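Local coordinates for flagellar pocket-related cytoskeletal protein (Trypanosoma brucei, PDB 6SJQ) that is a cytoskeletal component of the trypanosome flagellar pocket collar, whose N-terminal domain adopts a ubiquitin fold and binds a protein partner through a long, ordered loop, at residues E22-L34 against L77-L89. Residues are numbered along the deposited sequence; the frame is centred on the assembly and turned at random. Where two conformers were deposited one is given.
Sequences ELSFPSRPSISEL and LIREDQLTDYCQL
The carboxylate of E80 meets the first turn of helix 31-49: I31 N donates to E80 OE1 at 3.0 Å, on the syn lone pair, with a moderately bent N-H···O angle of 146°; E80 OE2 is a weak second acceptor. In this ubiquitin fold the start of the helix faces the loop running from strand 73-76 into strand 87-92. A bend at chi2 (-77°) turns the E80 chain back across I31. Two waters widen the grip, one donating to both P29 O and E80 OE1, the other accepting from S32 N and donating to E80 OE2. S30 N-caps the same helix, its OG accepting from E33 N at 3.1 Å while S30 N donates to E33 OE1, a capping box. The negative E80 at this N-terminus would probably be favoured by the helix dipole.

In the conformer described, R28 turns a guanidinium face to L83 O, a doubtfully close approach with poor angles for hydrogen bonds. On the loop itself, R79 holds D81 side-on through NE and NH2, and Q82 OE1 accepts from both I78 N and R79 N, bracing the turn that carries E80. At the far end Y86 OH lies 3.1 Å from E22 OE1, the carboxylate at the ring edge and tilted 66° to it; E22 OE2 is salt-bridged to K111.

Beneath these polar groups, I31 and L77 lie alongside, running opposite ways, with I31 CG1 3.9 Å from L77 CG, while I31 CD1 rests on the I78 backbone. L83 crosses P29 at about a right angle, and the proline's CG also sits over the F25 ring. Toward the sheet, L34 and L89 meet tip to tip, CD1 to CD1 at 3.7 Å.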
loop_
_atom_site.group_PDB
_atom_site.type_symbol
_atom_site.label_atom_id
_atom_site.label_comp_id
_atom_site.label_asym_id
_atom_site.label_seq_id
_atom_site.Cartn_x
_atom_site.Cartn_y
_atom_site.Cartn_z
ATOM N N GLU A 22 0.341 3.013 -7.736
ATOM C CA GLU A 22 0.189 2.009 -8.791
ATOM C C GLU A 22 1.436 1.139 -8.810
ATOM O O GLU A 22 2.535 1.637 -9.087
ATOM C CB GLU A 22 0.042 2.736 -10.129
ATOM C CG GLU A 22 -0.350 1.870 -11.291
ATOM C CD GLU A 22 -0.482 2.705 -12.550
ATOM O OE1 GLU A 22 -1.518 3.387 -12.705
ATOM O OE2 GLU A 22 0.468 2.706 -13.358
ATOM N N LEU A 23 1.302 -0.148 -8.484
ATOM C CA LEU A 23 2.448 -1.057 -8.510
ATOM C C LEU A 23 2.311 -1.933 -9.739
ATOM O O LEU A 23 1.205 -2.370 -10.074
ATOM C CB LEU A 23 2.478 -1.911 -7.235
ATOM C CG LEU A 23 2.583 -1.147 -5.908
ATOM C CD1 LEU A 23 2.827 -2.146 -4.780
ATOM C CD2 LEU A 23 3.727 -0.133 -5.957
ATOM N N SER A 24 3.414 -2.163 -10.446
ATOM C CA SER A 24 3.406 -2.939 -11.689
ATOM C C SER A 24 4.146 -4.263 -11.505
ATOM O O SER A 24 5.196 -4.311 -10.852
ATOM C CB SER A 24 4.074 -2.152 -12.828
ATOM O OG SER A 24 3.356 -0.972 -13.148
ATOM N N PHE A 25 3.601 -5.340 -12.069
ATOM C CA PHE A 25 4.248 -6.647 -12.013
ATOM C C PHE A 25 4.159 -7.311 -13.389
ATOM O O PHE A 25 3.264 -6.992 -14.173
ATOM C CB PHE A 25 3.573 -7.547 -10.975
ATOM C CG PHE A 25 3.472 -6.935 -9.602
ATOM C CD1 PHE A 25 2.393 -6.122 -9.266
ATOM C CD2 PHE A 25 4.478 -7.138 -8.668
ATOM C CE1 PHE A 25 2.302 -5.531 -8.005
ATOM C CE2 PHE A 25 4.398 -6.563 -7.391
ATOM C CZ PHE A 25 3.305 -5.758 -7.058
ATOM N N PRO A 26 5.079 -8.238 -13.696
ATOM C CA PRO A 26 5.003 -8.951 -14.985
ATOM C C PRO A 26 3.735 -9.798 -15.162
ATOM O O PRO A 26 3.290 -10.009 -16.287
ATOM C CB PRO A 26 6.230 -9.872 -14.953
ATOM C CG PRO A 26 7.191 -9.183 -14.040
ATOM C CD PRO A 26 6.331 -8.536 -12.974
ATOM N N SER A 27 3.166 -10.279 -14.062
ATOM C CA SER A 27 1.907 -11.010 -14.098
ATOM C C SER A 27 1.366 -10.942 -12.689
ATOM O O SER A 27 2.003 -10.321 -11.826
ATOM C CB SER A 27 2.103 -12.467 -14.548
ATOM O OG SER A 27 2.754 -13.238 -13.548
ATOM N N ARG A 28 0.225 -11.569 -12.426
ATOM C CA ARG A 28 -0.390 -11.482 -11.097
ATOM C C ARG A 28 0.611 -11.871 -10.020
ATOM O O ARG A 28 1.154 -12.983 -10.053
ATOM C CB ARG A 28 -1.617 -12.395 -11.005
ATOM C CG ARG A 28 -2.153 -12.533 -9.583
ATOM C CD ARG A 28 -3.394 -13.412 -9.536
ATOM N NE ARG A 28 -4.254 -13.182 -10.695
ATOM C CZ ARG A 28 -5.547 -13.479 -10.736
ATOM N NH1 ARG A 28 -6.143 -14.004 -9.671
ATOM N NH2 ARG A 28 -6.249 -13.230 -11.831
ATOM N N PRO A 29 0.900 -10.952 -9.080
ATOM C CA PRO A 29 1.908 -11.300 -8.075
ATOM C C PRO A 29 1.385 -12.247 -7.006
ATOM O O PRO A 29 0.177 -12.350 -6.784
ATOM C CB PRO A 29 2.246 -9.946 -7.437
ATOM C CG PRO A 29 0.935 -9.155 -7.562
ATOM C CD PRO A 29 0.328 -9.601 -8.880
ATOM N N SER A 30 2.298 -12.938 -6.334
ATOM C CA SER A 30 1.935 -13.646 -5.109
ATOM C C SER A 30 1.715 -12.641 -3.993
ATOM O O SER A 30 2.196 -11.500 -4.067
ATOM C CB SER A 30 3.008 -14.665 -4.713
ATOM O OG SER A 30 4.234 -14.026 -4.374
ATOM N N ILE A 31 0.981 -13.046 -2.959
ATOM C CA ILE A 31 0.772 -12.162 -1.820
ATOM C C ILE A 31 2.111 -11.747 -1.184
ATOM O O ILE A 31 2.288 -10.597 -0.810
ATOM C CB ILE A 31 -0.157 -12.795 -0.762
ATOM C CG1 ILE A 31 -1.608 -12.842 -1.291
ATOM C CG2 ILE A 31 -0.085 -11.999 0.543
ATOM C CD1 ILE A 31 -2.515 -13.720 -0.441
ATOM N N SER A 32 3.067 -12.678 -1.087
ATOM C CA SER A 32 4.393 -12.342 -0.553
ATOM C C SER A 32 5.110 -11.310 -1.412
ATOM O O SER A 32 5.743 -10.396 -0.873
ATOM C CB SER A 32 5.261 -13.609 -0.447
ATOM O OG SER A 32 4.654 -14.543 0.436
ATOM N N GLU A 33 5.040 -11.475 -2.730
ATOM C CA GLU A 33 5.659 -10.564 -3.690
ATOM C C GLU A 33 5.029 -9.167 -3.602
ATOM O O GLU A 33 5.738 -8.151 -3.542
ATOM C CB GLU A 33 5.479 -11.136 -5.099
ATOM C CG GLU A 33 6.000 -10.259 -6.244
ATOM C CD GLU A 33 5.664 -10.863 -7.598
ATOM O OE1 GLU A 33 5.004 -11.928 -7.604
ATOM O OE2 GLU A 33 6.027 -10.284 -8.657
ATOM N N LEU A 34 3.699 -9.141 -3.597
ATOM C CA LEU A 34 2.921 -7.908 -3.453
ATOM C C LEU A 34 3.279 -7.216 -2.141
ATOM O O LEU A 34 3.505 -5.997 -2.105
ATOM C CB LEU A 34 1.411 -8.244 -3.517
ATOM C CG LEU A 34 0.344 -7.148 -3.357
ATOM C CD1 LEU A 34 0.070 -6.779 -1.909
ATOM C CD2 LEU A 34 0.750 -5.927 -4.159
ATOM N N LEU A 77 -7.214 -9.987 2.006
ATOM C CA LEU A 77 -6.471 -10.655 0.939
ATOM C C LEU A 77 -5.782 -11.896 1.512
ATOM O O LEU A 77 -4.799 -11.789 2.251
ATOM C CB LEU A 77 -5.451 -9.710 0.301
ATOM C CG LEU A 77 -4.603 -10.337 -0.802
ATOM C CD1 LEU A 77 -5.482 -10.843 -1.925
ATOM C CD2 LEU A 77 -3.577 -9.320 -1.327
ATOM N N ILE A 78 -6.326 -13.064 1.190
ATOM C CA ILE A 78 -5.913 -14.329 1.807
ATOM C C ILE A 78 -5.425 -15.374 0.785
ATOM O O ILE A 78 -4.606 -16.227 1.102
ATOM C CB ILE A 78 -7.092 -14.953 2.605
ATOM C CG1 ILE A 78 -8.336 -15.001 1.718
ATOM C CG2 ILE A 78 -7.381 -14.160 3.855
ATOM C CD1 ILE A 78 -9.425 -15.940 2.169
ATOM N N ARG A 79 -5.950 -15.319 -0.431
ATOM C CA ARG A 79 -5.672 -16.332 -1.449
ATOM C C ARG A 79 -4.979 -15.731 -2.658
ATOM O O ARG A 79 -5.098 -14.525 -2.927
ATOM C CB ARG A 79 -6.970 -16.972 -1.940
ATOM C CG ARG A 79 -7.641 -17.881 -0.932
ATOM C CD ARG A 79 -8.895 -18.468 -1.544
ATOM N NE ARG A 79 -8.580 -19.167 -2.783
ATOM C CZ ARG A 79 -8.299 -20.466 -2.853
ATOM N NH1 ARG A 79 -8.311 -21.209 -1.753
ATOM N NH2 ARG A 79 -8.013 -21.023 -4.021
ATOM N N GLU A 80 -4.327 -16.601 -3.424
ATOM C CA GLU A 80 -3.518 -16.186 -4.556
ATOM C C GLU A 80 -4.324 -16.050 -5.849
ATOM O O GLU A 80 -3.743 -15.866 -6.919
ATOM C CB GLU A 80 -2.370 -17.183 -4.743
ATOM C CG GLU A 80 -1.537 -17.400 -3.479
ATOM C CD GLU A 80 -0.587 -16.261 -3.215
ATOM O OE1 GLU A 80 -0.547 -15.328 -4.037
ATOM O OE2 GLU A 80 0.132 -16.306 -2.194
ATOM N N ASP A 81 -5.653 -16.130 -5.748
ATOM C CA ASP A 81 -6.540 -15.966 -6.897
ATOM C C ASP A 81 -7.628 -14.906 -6.655
ATOM O O ASP A 81 -8.691 -14.923 -7.276
ATOM C CB ASP A 81 -7.184 -17.313 -7.247
ATOM C CG ASP A 81 -7.910 -17.931 -6.071
ATOM O OD1 ASP A 81 -8.114 -17.245 -5.049
ATOM O OD2 ASP A 81 -8.290 -19.113 -6.158
ATOM N N GLN A 82 -7.359 -13.976 -5.754
ATOM C CA GLN A 82 -8.279 -12.864 -5.504
ATOM C C GLN A 82 -7.940 -11.618 -6.329
ATOM O O GLN A 82 -8.835 -10.926 -6.827
ATOM C CB GLN A 82 -8.286 -12.490 -4.017
ATOM C CG GLN A 82 -9.075 -13.425 -3.107
ATOM C CD GLN A 82 -8.972 -12.975 -1.671
ATOM O OE1 GLN A 82 -8.040 -13.353 -0.960
ATOM N NE2 GLN A 82 -9.916 -12.129 -1.241
ATOM N N LEU A 83 -6.651 -11.330 -6.474
ATOM C CA LEU A 83 -6.220 -10.120 -7.199
ATOM C C LEU A 83 -6.701 -10.096 -8.653
ATOM O O LEU A 83 -6.625 -11.108 -9.374
ATOM C CB LEU A 83 -4.685 -9.989 -7.158
ATOM C CG LEU A 83 -4.049 -9.777 -5.780
ATOM C CD1 LEU A 83 -2.518 -9.808 -5.901
ATOM C CD2 LEU A 83 -4.510 -8.460 -5.134
ATOM N N THR A 84 -7.227 -8.943 -9.064
ATOM C CA THR A 84 -7.566 -8.684 -10.457
ATOM C C THR A 84 -6.854 -7.427 -10.899
ATOM O O THR A 84 -6.454 -6.603 -10.069
ATOM C CB THR A 84 -9.087 -8.528 -10.675
ATOM O OG1 THR A 84 -9.597 -7.478 -9.829
ATOM C CG2 THR A 84 -9.798 -9.829 -10.349
ATOM N N ASP A 85 -6.681 -7.263 -12.204
ATOM C CA ASP A 85 -5.953 -6.115 -12.705
ATOM C C ASP A 85 -6.597 -4.791 -12.301
ATOM O O ASP A 85 -7.799 -4.570 -12.495
ATOM C CB ASP A 85 -5.799 -6.152 -14.232
ATOM C CG ASP A 85 -4.936 -4.995 -14.744
ATOM O OD1 ASP A 85 -3.694 -5.075 -14.623
ATOM O OD2 ASP A 85 -5.493 -3.982 -15.230
ATOM N N TYR A 86 -5.762 -3.926 -11.738
ATOM C CA TYR A 86 -6.092 -2.584 -11.303
ATOM C C TYR A 86 -7.037 -2.581 -10.122
ATOM O O TYR A 86 -7.663 -1.562 -9.832
ATOM C CB TYR A 86 -6.591 -1.686 -12.455
ATOM C CG TYR A 86 -6.043 -0.282 -12.326
ATOM C CD1 TYR A 86 -6.845 0.761 -11.892
ATOM C CD2 TYR A 86 -4.708 -0.012 -12.592
ATOM C CE1 TYR A 86 -6.336 2.044 -11.747
ATOM C CE2 TYR A 86 -4.190 1.269 -12.457
ATOM C CZ TYR A 86 -5.010 2.293 -12.036
ATOM O OH TYR A 86 -4.491 3.566 -11.889
ATOM N N CYS A 87 -7.110 -3.703 -9.412
ATOM C CA CYS A 87 -7.886 -3.732 -8.179
ATOM C C CYS A 87 -7.249 -2.800 -7.135
ATOM O O CYS A 87 -6.079 -2.436 -7.244
ATOM C CB CYS A 87 -8.049 -5.156 -7.654
ATOM S SG CYS A 87 -6.580 -5.905 -6.904
ATOM N N GLN A 88 -8.063 -2.378 -6.162
ATOM C CA GLN A 88 -7.615 -1.494 -5.096
ATOM C C GLN A 88 -7.409 -2.254 -3.788
ATOM O O GLN A 88 -8.319 -2.925 -3.303
ATOM C CB GLN A 88 -8.654 -0.393 -4.857
ATOM C CG GLN A 88 -8.219 0.585 -3.760
ATOM C CD GLN A 88 -7.111 1.500 -4.220
ATOM O OE1 GLN A 88 -7.275 2.287 -5.176
ATOM N NE2 GLN A 88 -5.951 1.385 -3.573
ATOM N N LEU A 89 -6.205 -2.145 -3.225
ATOM C CA LEU A 89 -5.867 -2.716 -1.919
ATOM C C LEU A 89 -5.655 -1.612 -0.879
ATOM O O LEU A 89 -5.284 -0.484 -1.209
ATOM C CB LEU A 89 -4.571 -3.545 -2.009
ATOM C CG LEU A 89 -4.486 -4.652 -3.061
ATOM C CD1 LEU A 89 -3.176 -5.413 -2.887
ATOM C CD2 LEU A 89 -5.664 -5.587 -2.937
HETATM O O HOH W 1 -1.959 -13.106 -5.303
HETATM O O HOH W 2 2.524 -15.538 -1.330
#